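Local coordinates for protein nidogen (PDB 1NPE) that probably links basement-membrane components, its G3 domain, a six-bladed YWTD beta-propeller, binding laminin, at residues A[4-16]-A[27-41]. Sequence-based numbering, arbitrary orientation.
Sequences LLFAQTGKIERLP and AKAFLHIPAKVIIGL. With CD (cadmium ion), chain E.
Ile12 overlaps three side chains of segment 27-41 with its separate branches. With CG1 anti to the carbonyl carbon (chi1 -68°), the side chains of Ile12 and Leu41 slide past each other in opposite directions, Ile12 CD1 lying 3.6 Å from Leu41 CD2. The Ile12 and Ile38 side chains cross at about a right angle, CG1 of Ile12 against CG2 of Ile38. Ile12 CG2 lies 3.7 Å from Phe30 CD2, at the ring's edge, and Leu5 CD2 meets the same ring obliquely. The backbone of Ile12 makes two good bonds and one weak one: Ile12 N reaches Leu31 O at 3.0 Å in the carbonyl plane, and Ile12 O receives Phe30 N at 2.9 Å and, weakly, Leu31 N, a classic beta bulge. The arrangement belongs to a six-bladed beta-propeller: strands 11-17 and 28-33 pair in one blade, and after the turn at Ile33-Lys36 the chain enters strand 36-44 of the next, where Ala7 CB meets Ile38. Gly10 N bonds Lys36 O at 2.7 Å near that corner. Glu13 starts away from segment 27-41 but bends at chi2 (76°), bringing its carboxylate back along Ala27-Ala29; Lys11 NZ meets Glu13 OE1 at 2.9 Å from above the carboxylate plane. An alanine in place of Glu13 is likely to leave the Lys11 ammonium without this mate. Beside Lys11 CB stands His32, whose ND1 binds a cadmium ion shared with an acidic side chain on the chain of another protein.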
ATOM      1  N   LEU A   4      21.144  -0.415  -3.896  1.00 28.96           N
ATOM      2  CA  LEU A   4      19.833   0.145  -3.602  1.00 26.95           C
ATOM      3  C   LEU A   4      18.872  -0.571  -4.535  1.00 25.89           C
ATOM      4  O   LEU A   4      19.189  -0.792  -5.706  1.00 23.68           O
ATOM      5  CB  LEU A   4      19.786   1.640  -3.912  1.00 27.48           C
ATOM      6  CG  LEU A   4      19.800   2.638  -2.762  1.00 28.30           C
ATOM      7  CD1 LEU A   4      19.611   4.034  -3.341  1.00 28.61           C
ATOM      8  CD2 LEU A   4      18.689   2.326  -1.774  1.00 28.76           C
ATOM      9  N   LEU A   5      17.703  -0.922  -4.016  1.00 23.98           N
ATOM     10  CA  LEU A   5      16.695  -1.616  -4.799  1.00 22.58           C
ATOM     11  C   LEU A   5      15.351  -0.937  -4.627  1.00 22.71           C
ATOM     12  O   LEU A   5      14.952  -0.621  -3.501  1.00 22.43           O
ATOM     13  CB  LEU A   5      16.586  -3.071  -4.333  1.00 22.42           C
ATOM     14  CG  LEU A   5      17.778  -3.995  -4.590  1.00 22.78           C
ATOM     15  CD1 LEU A   5      17.842  -5.082  -3.539  1.00 24.06           C
ATOM     16  CD2 LEU A   5      17.670  -4.591  -5.973  1.00 21.33           C
ATOM     17  N   PHE A   6      14.672  -0.664  -5.738  1.00 22.33           N
ATOM     18  CA  PHE A   6      13.351  -0.056  -5.659  1.00 21.92           C
ATOM     19  C   PHE A   6      12.353  -0.668  -6.636  1.00 22.71           C
ATOM     20  O   PHE A   6      12.734  -1.260  -7.642  1.00 22.27           O
ATOM     21  CB  PHE A   6      13.401   1.475  -5.755  1.00 20.61           C
ATOM     22  CG  PHE A   6      13.866   2.006  -7.082  1.00 21.35           C
ATOM     23  CD1 PHE A   6      15.192   2.402  -7.260  1.00 20.94           C
ATOM     24  CD2 PHE A   6      12.967   2.179  -8.129  1.00 19.93           C
ATOM     25  CE1 PHE A   6      15.619   2.972  -8.460  1.00 20.02           C
ATOM     26  CE2 PHE A   6      13.379   2.748  -9.334  1.00 23.62           C
ATOM     27  CZ  PHE A   6      14.713   3.149  -9.498  1.00 20.31           C
ATOM     28  N   ALA A   7      11.070  -0.540  -6.315  1.00 23.61           N
ATOM     29  CA  ALA A   7      10.014  -1.108  -7.131  1.00 22.96           C
ATOM     30  C   ALA A   7       9.274  -0.141  -8.047  1.00 24.36           C
ATOM     31  O   ALA A   7       9.098   1.036  -7.733  1.00 22.95           O
ATOM     32  CB  ALA A   7       9.016  -1.833  -6.239  1.00 21.66           C
ATOM     33  N   GLN A   8       8.860  -0.675  -9.193  1.00 25.50           N
ATOM     34  CA  GLN A   8       8.080   0.031 -10.205  1.00 26.63           C
ATOM     35  C   GLN A   8       7.128  -1.014 -10.762  1.00 25.95           C
ATOM     36  O   GLN A   8       7.275  -2.207 -10.472  1.00 26.41           O
ATOM     37  CB  GLN A   8       8.959   0.568 -11.336  1.00 28.09           C
ATOM     38  CG  GLN A   8       9.487   1.970 -11.106  1.00 29.38           C
ATOM     39  CD  GLN A   8      10.364   2.469 -12.246  1.00 29.49           C
ATOM     40  OE1 GLN A   8      11.224   1.747 -12.743  1.00 33.95           O
ATOM     41  NE2 GLN A   8      10.157   3.715 -12.652  1.00 30.50           N
ATOM     42  N   THR A   9       6.131  -0.571 -11.521  1.00 25.25           N
ATOM     43  CA  THR A   9       5.174  -1.493 -12.111  1.00 23.70           C
ATOM     44  C   THR A   9       5.918  -2.371 -13.102  1.00 23.13           C
ATOM     45  O   THR A   9       6.626  -1.870 -13.975  1.00 23.52           O
ATOM     46  CB  THR A   9       4.021  -0.743 -12.820  1.00 25.16           C
ATOM     47  OG1 THR A   9       3.253  -0.019 -11.851  1.00 25.97           O
ATOM     48  CG2 THR A   9       3.104  -1.706 -13.552  1.00 22.25           C
ATOM     49  N   GLY A  10       5.819  -3.684 -12.890  1.00 23.69           N
ATOM     50  CA  GLY A  10       6.450  -4.659 -13.762  1.00 21.92           C
ATOM     51  C   GLY A  10       7.938  -4.914 -13.595  1.00 21.62           C
ATOM     52  O   GLY A  10       8.511  -5.655 -14.392  1.00 21.96           O
ATOM     53  N   LYS A  11       8.558  -4.358 -12.555  1.00 20.93           N
ATOM     54  CA  LYS A  11       9.998  -4.548 -12.356  1.00 19.96           C
ATOM     55  C   LYS A  11      10.530  -4.106 -10.998  1.00 19.18           C
ATOM     56  O   LYS A  11       9.819  -3.505 -10.198  1.00 19.60           O
ATOM     57  CB  LYS A  11      10.767  -3.769 -13.429  1.00 21.19           C
ATOM     58  CG  LYS A  11      10.405  -2.290 -13.468  1.00 22.44           C
ATOM     59  CD  LYS A  11      11.220  -1.511 -14.494  1.00 26.04           C
ATOM     60  CE  LYS A  11      12.673  -1.390 -14.072  1.00 25.66           C
ATOM     61  NZ  LYS A  11      13.415  -0.536 -15.030  1.00 27.80           N
ATOM     62  N   ILE A  12      11.787  -4.456 -10.749  1.00 18.70           N
ATOM     63  CA  ILE A  12      12.508  -4.058  -9.546  1.00 20.90           C
ATOM     64  C   ILE A  12      13.831  -3.515 -10.092  1.00 22.59           C
ATOM     65  O   ILE A  12      14.538  -4.216 -10.821  1.00 22.26           O
ATOM     66  CB  ILE A  12      12.826  -5.236  -8.593  1.00 18.90           C
ATOM     67  CG1 ILE A  12      11.547  -5.805  -7.974  1.00 18.82           C
ATOM     68  CG2 ILE A  12      13.754  -4.764  -7.478  1.00 16.30           C
ATOM     69  CD1 ILE A  12      11.814  -7.009  -7.084  1.00 15.00           C
ATOM     70  N   GLU A  13      14.139  -2.262  -9.771  1.00 23.71           N
ATOM     71  CA  GLU A  13      15.368  -1.624 -10.232  1.00 26.70           C
ATOM     72  C   GLU A  13      16.510  -1.793  -9.231  1.00 27.31           C
ATOM     73  O   GLU A  13      16.287  -1.926  -8.029  1.00 27.89           O
ATOM     74  CB  GLU A  13      15.127  -0.139 -10.511  1.00 26.80           C
ATOM     75  CG  GLU A  13      16.273   0.581 -11.238  1.00 31.03           C
ATOM     76  CD  GLU A  13      16.361   0.260 -12.731  1.00 31.37           C
ATOM     77  OE1 GLU A  13      15.701  -0.688 -13.200  1.00 32.27           O
ATOM     78  OE2 GLU A  13      17.096   0.969 -13.445  1.00 32.99           O
ATOM     79  N   ARG A  14      17.734  -1.726  -9.741  1.00 28.61           N
ATOM     80  CA  ARG A  14      18.933  -1.884  -8.929  1.00 30.26           C
ATOM     81  C   ARG A  14      20.014  -0.862  -9.284  1.00 31.75           C
ATOM     82  O   ARG A  14      20.274  -0.604 -10.466  1.00 32.48           O
ATOM     83  CB  ARG A  14      19.489  -3.290  -9.147  1.00 31.31           C
ATOM     84  CG  ARG A  14      20.843  -3.554  -8.538  1.00 34.29           C
ATOM     85  CD  ARG A  14      21.381  -4.910  -8.968  1.00 33.87           C
ATOM     86  NE  ARG A  14      22.589  -5.240  -8.219  1.00 36.29           N
ATOM     87  CZ  ARG A  14      23.079  -6.466  -8.076  1.00 37.23           C
ATOM     88  NH1 ARG A  14      22.471  -7.503  -8.639  1.00 36.82           N
ATOM     89  NH2 ARG A  14      24.172  -6.656  -7.349  1.00 38.45           N
ATOM     90  N   LEU A  15      20.619  -0.260  -8.262  1.00 32.02           N
ATOM     91  CA  LEU A  15      21.711   0.689  -8.475  1.00 31.62           C
ATOM     92  C   LEU A  15      22.679   0.654  -7.307  1.00 31.32           C
ATOM     93  O   LEU A  15      22.276   0.632  -6.143  1.00 31.27           O
ATOM     94  CB  LEU A  15      21.219   2.117  -8.733  1.00 32.41           C
ATOM     95  CG  LEU A  15      20.570   2.943  -7.630  1.00 31.92           C
ATOM     96  CD1 LEU A  15      20.862   4.415  -7.866  1.00 33.52           C
ATOM     97  CD2 LEU A  15      19.082   2.679  -7.610  1.00 34.10           C
ATOM     98  N   PRO A  16      23.981   0.649  -7.611  1.00 31.43           N
ATOM     99  CA  PRO A  16      25.079   0.610  -6.645  1.00 30.47           C
ATOM    100  C   PRO A  16      25.141   1.801  -5.707  1.00 29.99           C
ATOM    101  O   PRO A  16      24.740   2.908  -6.061  1.00 28.39           O
ATOM    102  CB  PRO A  16      26.319   0.575  -7.541  1.00 31.85           C
ATOM    103  CG  PRO A  16      25.820  -0.060  -8.801  1.00 31.60           C
ATOM    104  CD  PRO A  16      24.504   0.631  -8.985  1.00 31.27           C
ATOM    105  N   ALA A  27      22.522   2.263 -12.920  1.00 30.59           N
ATOM    106  CA  ALA A  27      21.212   1.700 -12.617  1.00 31.15           C
ATOM    107  C   ALA A  27      20.708   0.773 -13.729  1.00 32.10           C
ATOM    108  O   ALA A  27      20.494   1.197 -14.873  1.00 30.44           O
ATOM    109  CB  ALA A  27      20.207   2.815 -12.371  1.00 30.41           C
ATOM    110  N   LYS A  28      20.525  -0.493 -13.380  1.00 32.74           N
ATOM    111  CA  LYS A  28      20.039  -1.492 -14.321  1.00 34.20           C
ATOM    112  C   LYS A  28      18.939  -2.298 -13.635  1.00 33.79           C
ATOM    113  O   LYS A  28      18.865  -2.345 -12.402  1.00 33.22           O
ATOM    114  CB  LYS A  28      21.181  -2.421 -14.764  1.00 34.73           C
ATOM    115  CG  LYS A  28      21.753  -3.295 -13.643  1.00 38.09           C
ATOM    116  CD  LYS A  28      23.038  -4.017 -14.061  1.00 39.62           C
ATOM    117  CE  LYS A  28      23.570  -4.886 -12.915  1.00 42.23           C
ATOM    118  NZ  LYS A  28      24.922  -5.470 -13.195  1.00 42.27           N
ATOM    119  N   ALA A  29      18.083  -2.922 -14.438  1.00 32.49           N
ATOM    120  CA  ALA A  29      16.993  -3.726 -13.907  1.00 30.51           C
ATOM    121  C   ALA A  29      17.503  -4.967 -13.193  1.00 29.43           C
ATOM    122  O   ALA A  29      18.404  -5.656 -13.677  1.00 28.72           O
ATOM    123  CB  ALA A  29      16.041  -4.121 -15.021  1.00 31.48           C
ATOM    124  N   PHE A  30      16.959  -5.210 -12.006  1.00 28.07           N
ATOM    125  CA  PHE A  30      17.321  -6.384 -11.229  1.00 26.07           C
ATOM    126  C   PHE A  30      16.474  -7.550 -11.726  1.00 25.66           C
ATOM    127  O   PHE A  30      16.971  -8.652 -11.947  1.00 23.72           O
ATOM    128  CB  PHE A  30      17.029  -6.155  -9.742  1.00 24.02           C
ATOM    129  CG  PHE A  30      16.980  -7.423  -8.927  1.00 21.19           C
ATOM    130  CD1 PHE A  30      18.054  -8.310  -8.923  1.00 18.47           C
ATOM    131  CD2 PHE A  30      15.857  -7.732  -8.166  1.00 18.15           C
ATOM    132  CE1 PHE A  30      18.008  -9.483  -8.175  1.00 18.88           C
ATOM    133  CE2 PHE A  30      15.800  -8.898  -7.415  1.00 18.02           C
ATOM    134  CZ  PHE A  30      16.876  -9.779  -7.417  1.00 19.04           C
ATOM    135  N   LEU A  31      15.195  -7.277 -11.939  1.00 26.34           N
ATOM    136  CA  LEU A  31      14.276  -8.310 -12.363  1.00 26.79           C
ATOM    137  C   LEU A  31      13.078  -7.711 -13.070  1.00 27.08           C
ATOM    138  O   LEU A  31      12.603  -6.632 -12.709  1.00 27.34           O
ATOM    139  CB  LEU A  31      13.789  -9.057 -11.120  1.00 29.23           C
ATOM    140  CG  LEU A  31      13.402 -10.529 -11.187  1.00 30.28           C
ATOM    141  CD1 LEU A  31      14.637 -11.374 -11.471  1.00 28.61           C
ATOM    142  CD2 LEU A  31      12.789 -10.927  -9.853  1.00 28.79           C
ATOM    143  N   HIS A  32      12.611  -8.410 -14.097  1.00 26.34           N
ATOM    144  CA  HIS A  32      11.432  -7.997 -14.837  1.00 25.34           C
ATOM    145  C   HIS A  32      10.323  -9.018 -14.588  1.00 25.28           C
ATOM    146  O   HIS A  32      10.491 -10.212 -14.863  1.00 25.05           O
ATOM    147  CB  HIS A  32      11.714  -7.935 -16.343  1.00 24.29           C
ATOM    148  CG  HIS A  32      12.275  -6.629 -16.803  1.00 22.15           C
ATOM    149  ND1 HIS A  32      13.553  -6.504 -17.302  1.00 21.40           N
ATOM    150  CD2 HIS A  32      11.722  -5.396 -16.872  1.00 21.96           C
ATOM    151  CE1 HIS A  32      13.765  -5.252 -17.660  1.00 20.43           C
ATOM    152  NE2 HIS A  32      12.669  -4.558 -17.410  1.00 23.79           N
ATOM    153  N   ILE A  33       9.217  -8.555 -14.015  1.00 24.25           N
ATOM    154  CA  ILE A  33       8.058  -9.407 -13.767  1.00 24.03           C
ATOM    155  C   ILE A  33       6.910  -8.581 -14.346  1.00 23.90           C
ATOM    156  O   ILE A  33       6.119  -7.988 -13.610  1.00 23.56           O
ATOM    157  CB  ILE A  33       7.815  -9.684 -12.256  1.00 24.49           C
ATOM    158  CG1 ILE A  33       9.120 -10.025 -11.534  1.00 24.22           C
ATOM    159  CG2 ILE A  33       6.899 -10.876 -12.106  1.00 26.44           C
ATOM    160  CD1 ILE A  33       9.788  -8.827 -10.892  1.00 25.91           C
ATOM    161  N   PRO A  34       6.803  -8.559 -15.687  1.00 24.69           N
ATOM    162  CA  PRO A  34       5.814  -7.835 -16.495  1.00 25.96           C
ATOM    163  C   PRO A  34       4.359  -7.795 -16.037  1.00 25.24           C
ATOM    164  O   PRO A  34       3.730  -6.744 -16.086  1.00 26.65           O
ATOM    165  CB  PRO A  34       5.991  -8.442 -17.892  1.00 25.72           C
ATOM    166  CG  PRO A  34       6.580  -9.786 -17.623  1.00 28.58           C
ATOM    167  CD  PRO A  34       7.553  -9.506 -16.528  1.00 25.79           C
ATOM    168  N   ALA A  35       3.836  -8.907 -15.542  1.00 25.34           N
ATOM    169  CA  ALA A  35       2.445  -8.930 -15.096  1.00 25.33           C
ATOM    170  C   ALA A  35       2.188  -8.352 -13.701  1.00 25.16           C
ATOM    171  O   ALA A  35       1.038  -8.088 -13.349  1.00 25.17           O
ATOM    172  CB  ALA A  35       1.899 -10.355 -15.169  1.00 25.50           C
ATOM    173  N   LYS A  36       3.248  -8.097 -12.936  1.00 24.14           N
ATOM    174  CA  LYS A  36       3.093  -7.620 -11.561  1.00 23.67           C
ATOM    175  C   LYS A  36       3.292  -6.142 -11.226  1.00 21.66           C
ATOM    176  O   LYS A  36       3.927  -5.391 -11.952  1.00 20.56           O
ATOM    177  CB  LYS A  36       3.988  -8.449 -10.633  1.00 25.89           C
ATOM    178  CG  LYS A  36       3.764  -9.959 -10.680  1.00 28.78           C
ATOM    179  CD  LYS A  36       4.631 -10.670  -9.629  1.00 33.02           C
ATOM    180  CE  LYS A  36       4.565 -12.198  -9.739  1.00 35.43           C
ATOM    181  NZ  LYS A  36       3.215 -12.755  -9.415  1.00 38.38           N
ATOM    182  N   VAL A  37       2.703  -5.738 -10.106  1.00 20.27           N
ATOM    183  CA  VAL A  37       2.846  -4.382  -9.591  1.00 17.96           C
ATOM    184  C   VAL A  37       3.521  -4.599  -8.235  1.00 18.52           C
ATOM    185  O   VAL A  37       2.860  -4.887  -7.231  1.00 17.27           O
ATOM    186  CB  VAL A  37       1.482  -3.660  -9.409  1.00 17.50           C
ATOM    187  CG1 VAL A  37       1.687  -2.318  -8.721  1.00 12.08           C
ATOM    188  CG2 VAL A  37       0.804  -3.454 -10.762  1.00 13.95           C
ATOM    189  N   ILE A  38       4.851  -4.558  -8.247  1.00 17.82           N
ATOM    190  CA  ILE A  38       5.654  -4.762  -7.052  1.00 16.77           C
ATOM    191  C   ILE A  38       5.489  -3.568  -6.119  1.00 16.25           C
ATOM    192  O   ILE A  38       5.671  -2.424  -6.530  1.00 16.94           O
ATOM    193  CB  ILE A  38       7.149  -4.915  -7.412  1.00 18.05           C
ATOM    194  CG1 ILE A  38       7.327  -5.921  -8.554  1.00 19.40           C
ATOM    195  CG2 ILE A  38       7.936  -5.381  -6.193  1.00 18.62           C
ATOM    196  CD1 ILE A  38       7.097  -7.370  -8.158  1.00 20.31           C
ATOM    197  N   ILE A  39       5.146  -3.833  -4.863  1.00 14.91           N
ATOM    198  CA  ILE A  39       4.951  -2.758  -3.900  1.00 13.58           C
ATOM    199  C   ILE A  39       5.993  -2.764  -2.787  1.00 15.39           C
ATOM    200  O   ILE A  39       6.792  -1.833  -2.685  1.00 17.89           O
ATOM    201  CB  ILE A  39       3.538  -2.802  -3.289  1.00 13.01           C
ATOM    202  CG1 ILE A  39       2.479  -2.705  -4.394  1.00 11.73           C
ATOM    203  CG2 ILE A  39       3.364  -1.673  -2.283  1.00 12.04           C
ATOM    204  CD1 ILE A  39       2.429  -1.351  -5.096  1.00  9.99           C
ATOM    205  N   GLY A  40       5.988  -3.804  -1.956  1.00 14.84           N
ATOM    206  CA  GLY A  40       6.944  -3.879  -0.864  1.00 12.29           C
ATOM    207  C   GLY A  40       8.220  -4.629  -1.200  1.00 13.97           C
ATOM    208  O   GLY A  40       8.198  -5.566  -1.997  1.00 14.93           O
ATOM    209  N   LEU A  41       9.337  -4.210  -0.604  1.00 12.47           N
ATOM    210  CA  LEU A  41      10.622  -4.866  -0.824  1.00 14.26           C
ATOM    211  C   LEU A  41      11.381  -5.044   0.485  1.00 13.83           C
ATOM    212  O   LEU A  41      11.293  -4.208   1.381  1.00 15.84           O
ATOM    213  CB  LEU A  41      11.508  -4.057  -1.773  1.00 14.09           C
ATOM    214  CG  LEU A  41      11.205  -3.975  -3.272  1.00 16.67           C
ATOM    215  CD1 LEU A  41      12.240  -3.065  -3.913  1.00 13.81           C
ATOM    216  CD2 LEU A  41      11.226  -5.362  -3.925  1.00 14.72           C
TER
HETATM  217 CD    CD E5005      14.481  -8.665 -18.174  1.00 43.47          CD
HETATM  218  O   HOH W   1      13.846 -10.582 -16.367  1.00 33.52           O